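Side-chain contact in succinoglycan biosynthesis protein (Bacillus cereus ATCC 14579, PDB 2QGM), which is probably an erythromycin esterase-like hydrolase, with a suggested role in succinoglycan biosynthesis: residues 153-158 with 163-168. Residues are numbered along the deposited sequence; the frame is centred on the assembly and turned at random.
Sequences KDYNAD and KKIQFI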
ATOM      1  N   LYS A 153     -14.396  -8.759  -6.936  1.00 12.41           N
ATOM      2  CA  LYS A 153     -15.351  -9.830  -6.668  1.00 15.79           C
ATOM      3  C   LYS A 153     -15.907 -10.318  -8.017  1.00 15.67           C
ATOM      4  O   LYS A 153     -16.008 -11.524  -8.253  1.00 14.78           O
ATOM      5  CB  LYS A 153     -16.491  -9.311  -5.786  1.00 16.10           C
ATOM      6  CG  LYS A 153     -17.499 -10.374  -5.388  1.00 20.28           C
ATOM      7  CD  LYS A 153     -18.723  -9.777  -4.699  1.00 23.55           C
ATOM      8  CE  LYS A 153     -19.585  -8.989  -5.674  1.00 25.08           C
ATOM      9  NZ  LYS A 153     -20.791  -8.402  -5.012  1.00 27.31           N
ATOM     10  N   ASP A 154     -16.241  -9.382  -8.906  1.00 15.15           N
ATOM     11  CA  ASP A 154     -16.771  -9.747 -10.227  1.00 16.89           C
ATOM     12  C   ASP A 154     -15.751 -10.565 -11.018  1.00 16.79           C
ATOM     13  O   ASP A 154     -16.104 -11.571 -11.627  1.00 16.61           O
ATOM     14  CB  ASP A 154     -17.145  -8.510 -11.054  1.00 19.18           C
ATOM     15  CG  ASP A 154     -18.309  -7.731 -10.469  1.00 20.10           C
ATOM     16  OD1 ASP A 154     -19.101  -8.312  -9.693  1.00 20.52           O
ATOM     17  OD2 ASP A 154     -18.436  -6.532 -10.801  1.00 22.20           O
ATOM     18  N   TYR A 155     -14.495 -10.125 -11.009  1.00 16.08           N
ATOM     19  CA  TYR A 155     -13.437 -10.826 -11.733  1.00 16.66           C
ATOM     20  C   TYR A 155     -13.343 -12.267 -11.218  1.00 15.89           C
ATOM     21  O   TYR A 155     -13.320 -13.217 -12.001  1.00 15.63           O
ATOM     22  CB  TYR A 155     -12.087 -10.103 -11.554  1.00 14.91           C
ATOM     23  CG  TYR A 155     -10.933 -10.737 -12.327  1.00 13.53           C
ATOM     24  CD1 TYR A 155     -10.672 -10.395 -13.657  1.00 16.38           C
ATOM     25  CD2 TYR A 155     -10.141 -11.728 -11.743  1.00 15.04           C
ATOM     26  CE1 TYR A 155      -9.656 -11.034 -14.383  1.00 14.67           C
ATOM     27  CE2 TYR A 155      -9.123 -12.369 -12.460  1.00 16.33           C
ATOM     28  CZ  TYR A 155      -8.888 -12.018 -13.776  1.00 16.05           C
ATOM     29  OH  TYR A 155      -7.893 -12.660 -14.480  1.00 18.03           O
ATOM     30  N   ASN A 156     -13.318 -12.425  -9.897  1.00 13.54           N
ATOM     31  CA  ASN A 156     -13.233 -13.744  -9.277  1.00 14.95           C
ATOM     32  C   ASN A 156     -14.488 -14.583  -9.497  1.00 13.51           C
ATOM     33  O   ASN A 156     -14.454 -15.809  -9.388  1.00 15.88           O
ATOM     34  CB  ASN A 156     -12.983 -13.604  -7.767  1.00 15.47           C
ATOM     35  CG  ASN A 156     -11.537 -13.285  -7.439  1.00 15.55           C
ATOM     36  OD1 ASN A 156     -11.192 -13.037  -6.282  1.00 17.66           O
ATOM     37  ND2 ASN A 156     -10.683 -13.295  -8.447  1.00 12.28           N
ATOM     38  N   ALA A 157     -15.596 -13.919  -9.805  1.00 16.99           N
ATOM     39  CA  ALA A 157     -16.863 -14.614 -10.024  1.00 16.87           C
ATOM     40  C   ALA A 157     -16.945 -15.223 -11.426  1.00 18.98           C
ATOM     41  O   ALA A 157     -17.797 -16.072 -11.696  1.00 21.21           O
ATOM     42  CB  ALA A 157     -18.021 -13.648  -9.802  1.00 17.36           C
ATOM     43  N   ASP A 158     -16.066 -14.785 -12.319  1.00 19.71           N
ATOM     44  CA  ASP A 158     -16.056 -15.313 -13.686  1.00 18.88           C
ATOM     45  C   ASP A 158     -15.368 -16.676 -13.655  1.00 19.22           C
ATOM     46  O   ASP A 158     -14.154 -16.757 -13.465  1.00 19.49           O
ATOM     47  CB  ASP A 158     -15.291 -14.365 -14.606  1.00 20.62           C
ATOM     48  CG  ASP A 158     -15.277 -14.834 -16.046  1.00 19.42           C
ATOM     49  OD1 ASP A 158     -15.750 -15.959 -16.322  1.00 20.55           O
ATOM     50  OD2 ASP A 158     -14.791 -14.074 -16.909  1.00 20.50           O
ATOM     51  N   LYS A 163      -7.329 -18.580 -12.000  1.00 26.45           N
ATOM     52  CA  LYS A 163      -6.405 -18.009 -11.025  1.00 24.85           C
ATOM     53  C   LYS A 163      -7.097 -16.773 -10.463  1.00 22.89           C
ATOM     54  O   LYS A 163      -7.222 -15.757 -11.147  1.00 21.37           O
ATOM     55  CB  LYS A 163      -5.090 -17.623 -11.703  1.00 26.30           C
ATOM     56  CG  LYS A 163      -4.418 -18.771 -12.446  1.00 30.13           C
ATOM     57  CD  LYS A 163      -4.173 -19.979 -11.542  1.00 34.73           C
ATOM     58  CE  LYS A 163      -3.237 -19.655 -10.385  1.00 35.81           C
ATOM     59  NZ  LYS A 163      -2.979 -20.863  -9.546  1.00 39.03           N
ATOM     60  N   LYS A 164      -7.550 -16.881  -9.217  1.00 20.54           N
ATOM     61  CA  LYS A 164      -8.272 -15.801  -8.544  1.00 18.85           C
ATOM     62  C   LYS A 164      -7.391 -14.735  -7.898  1.00 17.46           C
ATOM     63  O   LYS A 164      -6.275 -15.010  -7.464  1.00 16.76           O
ATOM     64  CB  LYS A 164      -9.183 -16.389  -7.464  1.00 17.80           C
ATOM     65  CG  LYS A 164     -10.070 -17.526  -7.941  1.00 17.83           C
ATOM     66  CD  LYS A 164     -10.967 -17.089  -9.088  1.00 18.25           C
ATOM     67  CE  LYS A 164     -11.991 -18.161  -9.412  1.00 23.05           C
ATOM     68  NZ  LYS A 164     -11.319 -19.429  -9.808  1.00 29.97           N
ATOM     69  N   ILE A 165      -7.910 -13.516  -7.829  1.00 16.57           N
ATOM     70  CA  ILE A 165      -7.183 -12.427  -7.192  1.00 15.07           C
ATOM     71  C   ILE A 165      -7.242 -12.702  -5.700  1.00 16.00           C
ATOM     72  O   ILE A 165      -8.293 -13.069  -5.177  1.00 14.16           O
ATOM     73  CB  ILE A 165      -7.859 -11.058  -7.445  1.00 15.35           C
ATOM     74  CG1 ILE A 165      -7.839 -10.714  -8.934  1.00 16.26           C
ATOM     75  CG2 ILE A 165      -7.151  -9.970  -6.648  1.00 12.68           C
ATOM     76  CD1 ILE A 165      -8.683  -9.487  -9.276  1.00 15.52           C
ATOM     77  N   GLN A 166      -6.116 -12.533  -5.017  1.00 15.11           N
ATOM     78  CA  GLN A 166      -6.065 -12.739  -3.578  1.00 14.94           C
ATOM     79  C   GLN A 166      -5.935 -11.358  -2.943  1.00 13.89           C
ATOM     80  O   GLN A 166      -5.146 -10.530  -3.398  1.00 14.76           O
ATOM     81  CB  GLN A 166      -4.847 -13.597  -3.203  1.00 12.67           C
ATOM     82  CG  GLN A 166      -4.896 -15.031  -3.737  1.00 16.73           C
ATOM     83  CD  GLN A 166      -6.066 -15.822  -3.184  1.00 18.41           C
ATOM     84  OE1 GLN A 166      -6.321 -15.817  -1.977  1.00 18.74           O
ATOM     85  NE2 GLN A 166      -6.778 -16.522  -4.063  1.00 19.28           N
ATOM     86  N   PHE A 167      -6.725 -11.099  -1.908  1.00 14.06           N
ATOM     87  CA  PHE A 167      -6.640  -9.821  -1.219  1.00 12.95           C
ATOM     88  C   PHE A 167      -5.860 -10.079   0.062  1.00 13.58           C
ATOM     89  O   PHE A 167      -6.212 -10.982   0.831  1.00 14.93           O
ATOM     90  CB  PHE A 167      -8.038  -9.297  -0.875  1.00 13.68           C
ATOM     91  CG  PHE A 167      -8.041  -7.866  -0.421  1.00 16.92           C
ATOM     92  CD1 PHE A 167      -7.440  -7.501   0.787  1.00 20.00           C
ATOM     93  CD2 PHE A 167      -8.596  -6.878  -1.218  1.00 19.34           C
ATOM     94  CE1 PHE A 167      -7.393  -6.161   1.182  1.00 21.47           C
ATOM     95  CE2 PHE A 167      -8.556  -5.538  -0.833  1.00 20.45           C
ATOM     96  CZ  PHE A 167      -7.952  -5.175   0.367  1.00 20.84           C
ATOM     97  N   ILE A 168      -4.797  -9.305   0.273  1.00 11.16           N
ATOM     98  CA  ILE A 168      -3.962  -9.451   1.460  1.00 11.70           C
ATOM     99  C   ILE A 168      -3.883  -8.125   2.218  1.00 10.54           C
ATOM    100  O   ILE A 168      -3.585  -7.086   1.625  1.00 10.49           O
ATOM    101  CB  ILE A 168      -2.506  -9.863   1.089  1.00 12.07           C
ATOM    102  CG1 ILE A 168      -2.496 -11.163   0.290  1.00 16.23           C
ATOM    103  CG2 ILE A 168      -1.661  -9.984   2.343  1.00 16.58           C
ATOM    104  CD1 ILE A 168      -2.483 -10.947  -1.202  1.00 16.97           C
TER
HETATM  105  O   HOH W   1      -7.023 -15.484 -13.851  1.00 40.40           O
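Asn156 and Lys164 are the closest backbone pair, 5.4 Å apart between CA atoms, where the last turn of helix 143-157 faces the chain leading into strand 166-171. Tyr155 and Asn156 bring side chains from the helix, and Lys164 and Ile165 answer from the other segment. The Tyr155 side chain crosses that of Ile165 at about a right angle. Tyr155 CD2 lies 3.6 Å from Ile165 CD1, an apolar contact oblique to the ring. CG of Tyr155 lies anti to the backbone N (chi1 -178°), which places the ring beside Ile165 with its edge at Lys163 O, 4.1 Å from Tyr155 CE2. One water joins the two residues, 3.0 Å from Tyr155 OH and donating to Lys163 O at 2.7 Å. The Asn156 side chain ends beside the backbone of Ile165, where its amide is probably flipped in the model. The Lys164 side chain slants across that of Asn156, and Lys164 CE comes within 3.4 Å of Asn156 O. The lysine chain bends at chi2 (-58°) and chi4 (-60°), and Lys164 NZ hydrogen-bonds to Asn161 O in the connecting loop. A hydrogen bond from Asn161 ND2 to Tyr155 O also ties that loop to the helix. The contact thus closes a helix-to-strand connection at an edge of the mixed sheet. Val101 of helix 87-104 touches both Tyr155 and Ile165, Gln126 of helix 115-127 touches Asn156, and strand 166-171 pairs in parallel with strand 108-111.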